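Local coordinates for citryl-CoA lyase (Hydrogenobacter thermophilus, PDB 6HXP), which probably cleaves citryl-CoA to acetyl-CoA and oxaloacetate, and binds coenzyme A with a fold related to citrate synthase, at residues Glu55-Ser60 with Gly190-Ile195. Numbering follows the deposited sequence. Where two conformers were deposited one is given.
Sequences EAMLVS and GAIAAI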
ATOM      1  N   GLU A  55      22.887  14.322  -7.357  1.00 20.00           N
ATOM      2  CA  GLU A  55      22.023  14.772  -8.453  1.00 19.93           C
ATOM      3  C   GLU A  55      22.086  13.718  -9.577  1.00 21.29           C
ATOM      4  O   GLU A  55      21.050  13.312 -10.099  1.00 21.78           O
ATOM      5  CB  GLU A  55      22.465  16.101  -9.082  1.00 20.94           C
ATOM      6  CG  GLU A  55      22.569  17.313  -8.140  1.00 22.87           C
ATOM      7  CD  GLU A  55      21.319  18.100  -7.810  1.00 25.54           C
ATOM      8  OE1 GLU A  55      20.223  17.626  -8.189  1.00 22.97           O
ATOM      9  OE2 GLU A  55      21.426  19.104  -7.054  1.00 26.37           O
ATOM     10  N   ALA A  56      23.284  13.274  -9.933  1.00 19.97           N
ATOM     11  CA  ALA A  56      23.431  12.322 -11.045  1.00 20.44           C
ATOM     12  C   ALA A  56      22.816  10.968 -10.749  1.00 21.74           C
ATOM     13  O   ALA A  56      22.182  10.363 -11.632  1.00 21.07           O
ATOM     14  CB  ALA A  56      24.900  12.152 -11.382  1.00 20.76           C
ATOM     15  N   MET A  57      22.994  10.441  -9.510  0.55 19.83           N
ATOM     16  CA  MET A  57      22.405   9.124  -9.158  0.55 20.73           C
ATOM     17  C   MET A  57      20.904   9.196  -9.250  0.55 20.24           C
ATOM     18  O   MET A  57      20.254   8.284  -9.764  0.55 19.27           O
ATOM     19  CB  MET A  57      22.671   8.702  -7.675  0.55 24.05           C
ATOM     20  CG  MET A  57      24.038   8.306  -7.285  0.55 29.00           C
ATOM     21  SD  MET A  57      24.140   8.458  -5.419  0.55 29.62           S
ATOM     22  CE  MET A  57      22.581   7.661  -4.928  0.55 25.90           C
ATOM     23  N   LEU A  58      20.313  10.244  -8.678  1.00 19.35           N
ATOM     24  CA  LEU A  58      18.854  10.309  -8.655  1.00 19.56           C
ATOM     25  C   LEU A  58      18.273  10.465 -10.051  1.00 20.48           C
ATOM     26  O   LEU A  58      17.286   9.826 -10.385  1.00 21.12           O
ATOM     27  CB  LEU A  58      18.397  11.409  -7.711  1.00 19.23           C
ATOM     28  CG  LEU A  58      18.810  11.187  -6.243  1.00 20.37           C
ATOM     29  CD1 LEU A  58      18.508  12.438  -5.414  1.00 22.30           C
ATOM     30  CD2 LEU A  58      18.075   9.999  -5.624  1.00 22.07           C
ATOM     31  N   VAL A  59      18.880  11.304 -10.876  1.00 18.71           N
ATOM     32  CA  VAL A  59      18.398  11.447 -12.249  1.00 17.93           C
ATOM     33  C   VAL A  59      18.500  10.138 -12.985  1.00 19.69           C
ATOM     34  O   VAL A  59      17.607   9.815 -13.794  1.00 19.91           O
ATOM     35  CB  VAL A  59      19.147  12.591 -12.976  1.00 19.66           C
ATOM     36  CG1 VAL A  59      18.796  12.635 -14.460  1.00 18.96           C
ATOM     37  CG2 VAL A  59      18.809  13.931 -12.332  1.00 20.19           C
ATOM     38  N   SER A  60      19.572   9.354 -12.703  0.77 18.90           N
ATOM     39  CA  SER A  60      19.818   8.082 -13.395  0.77 18.79           C
ATOM     40  C   SER A  60      18.673   7.097 -13.322  0.77 21.22           C
ATOM     41  O   SER A  60      18.512   6.295 -14.225  0.77 22.03           O
ATOM     42  CB  SER A  60      21.045   7.400 -12.815  0.77 20.60           C
ATOM     43  OG  SER A  60      22.236   8.086 -13.201  0.77 22.92           O
ATOM     44  N   GLY A 190      24.725  -1.894  -9.397  1.00 24.66           N
ATOM     45  CA  GLY A 190      26.050  -1.963  -8.799  1.00 25.02           C
ATOM     46  C   GLY A 190      26.727  -0.594  -8.797  1.00 24.98           C
ATOM     47  O   GLY A 190      27.421  -0.229  -7.844  1.00 24.52           O
ATOM     48  N   ALA A 191      26.548   0.191  -9.884  1.00 24.39           N
ATOM     49  CA  ALA A 191      27.153   1.543  -9.996  1.00 24.14           C
ATOM     50  C   ALA A 191      26.604   2.491  -8.918  1.00 24.44           C
ATOM     51  O   ALA A 191      27.377   3.142  -8.195  1.00 24.32           O
ATOM     52  CB  ALA A 191      26.878   2.117 -11.366  1.00 24.81           C
ATOM     53  N   ILE A 192      25.284   2.526  -8.759  1.00 23.13           N
ATOM     54  CA  ILE A 192      24.681   3.363  -7.714  1.00 22.06           C
ATOM     55  C   ILE A 192      25.102   2.872  -6.346  1.00 22.46           C
ATOM     56  O   ILE A 192      25.438   3.657  -5.459  1.00 22.51           O
ATOM     57  CB  ILE A 192      23.157   3.372  -7.900  1.00 25.02           C
ATOM     58  CG1 ILE A 192      22.815   4.138  -9.187  1.00 26.40           C
ATOM     59  CG2 ILE A 192      22.499   3.973  -6.695  1.00 26.47           C
ATOM     60  CD1 ILE A 192      21.396   4.040  -9.565  1.00 34.84           C
ATOM     61  N   ALA A 193      25.128   1.552  -6.146  1.00 21.33           N
ATOM     62  CA  ALA A 193      25.593   1.002  -4.885  1.00 20.97           C
ATOM     63  C   ALA A 193      27.045   1.441  -4.584  1.00 22.67           C
ATOM     64  O   ALA A 193      27.349   1.796  -3.443  1.00 23.43           O
ATOM     65  CB  ALA A 193      25.512  -0.520  -4.915  1.00 21.78           C
ATOM     66  N   ALA A 194      27.943   1.429  -5.603  1.00 22.72           N
ATOM     67  CA  ALA A 194      29.311   1.837  -5.389  1.00 22.89           C
ATOM     68  C   ALA A 194      29.393   3.307  -5.001  1.00 22.75           C
ATOM     69  O   ALA A 194      30.129   3.684  -4.084  1.00 24.12           O
ATOM     70  CB  ALA A 194      30.112   1.616  -6.660  1.00 25.55           C
ATOM     71  N   ILE A 195      28.622   4.145  -5.677  1.00 22.11           N
ATOM     72  CA  ILE A 195      28.660   5.592  -5.438  1.00 22.48           C
ATOM     73  C   ILE A 195      28.084   5.898  -4.052  1.00 23.68           C
ATOM     74  O   ILE A 195      28.664   6.681  -3.319  1.00 23.31           O
ATOM     75  CB  ILE A 195      27.913   6.305  -6.568  1.00 24.02           C
ATOM     76  CG1 ILE A 195      28.758   6.202  -7.861  1.00 27.32           C
ATOM     77  CG2 ILE A 195      27.624   7.777  -6.241  1.00 25.68           C
ATOM     78  CD1 ILE A 195      27.995   6.324  -9.057  1.00 31.34           C
TER
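Met57 meets Ile195 and Ile192 through purely apolar contacts. The tight part is at Ile195. Its CG2 methyl lies 3.6 Å from Met57 SD, and the same methyl is 3.8 Å from Met57 CG. The two side chains run past each other in opposite directions, so one methyl sits alongside two successive atoms of the thioether chain. Ile195 holds this branch anti to its backbone N, which sends it toward Met57 SD and CG. Met57 is extended at chi2 but bends at the sulfur, with chi3 at 45°. The bend carries CE to Ile192 for a looser touch, 4.1 Å from the CG2 methyl. Met57 was modelled in two conformations, and these contacts belong to one of them. Between 55-60 and 190-195 the closest CA atoms are those of Met57 and Ile192, 6.4 Å apart.

The contact joins helix 48-60 to helix 188-198 within the mostly helical citrate synthase fold. It is buried. Leu152 of helix 147-158 packs against Ile195, and Leu103 of helix 101-116 against Ile192. The Ile192 side chain is about 12 Å from the bound coenzyme A, so the contact does not touch the ligand.

At the edge, Ser60 CB stays 4.7 Å from Ile192 CD1, short of a real contact. Ser60 also has a second conformer. In the one described here the hydroxyl turns back to its own helix, and Ser60 OG donates to Ala56 O at 2.8 Å, tilted 34° from the carbonyl plane. Ser60 N bonds to the same oxygen from the opposite face, so two donors hold it. No solvent-facing side opens at the touching residues. The more open end of 55-60 is at Glu55, whose OE1 accepts from Phe33 N of the second subunit.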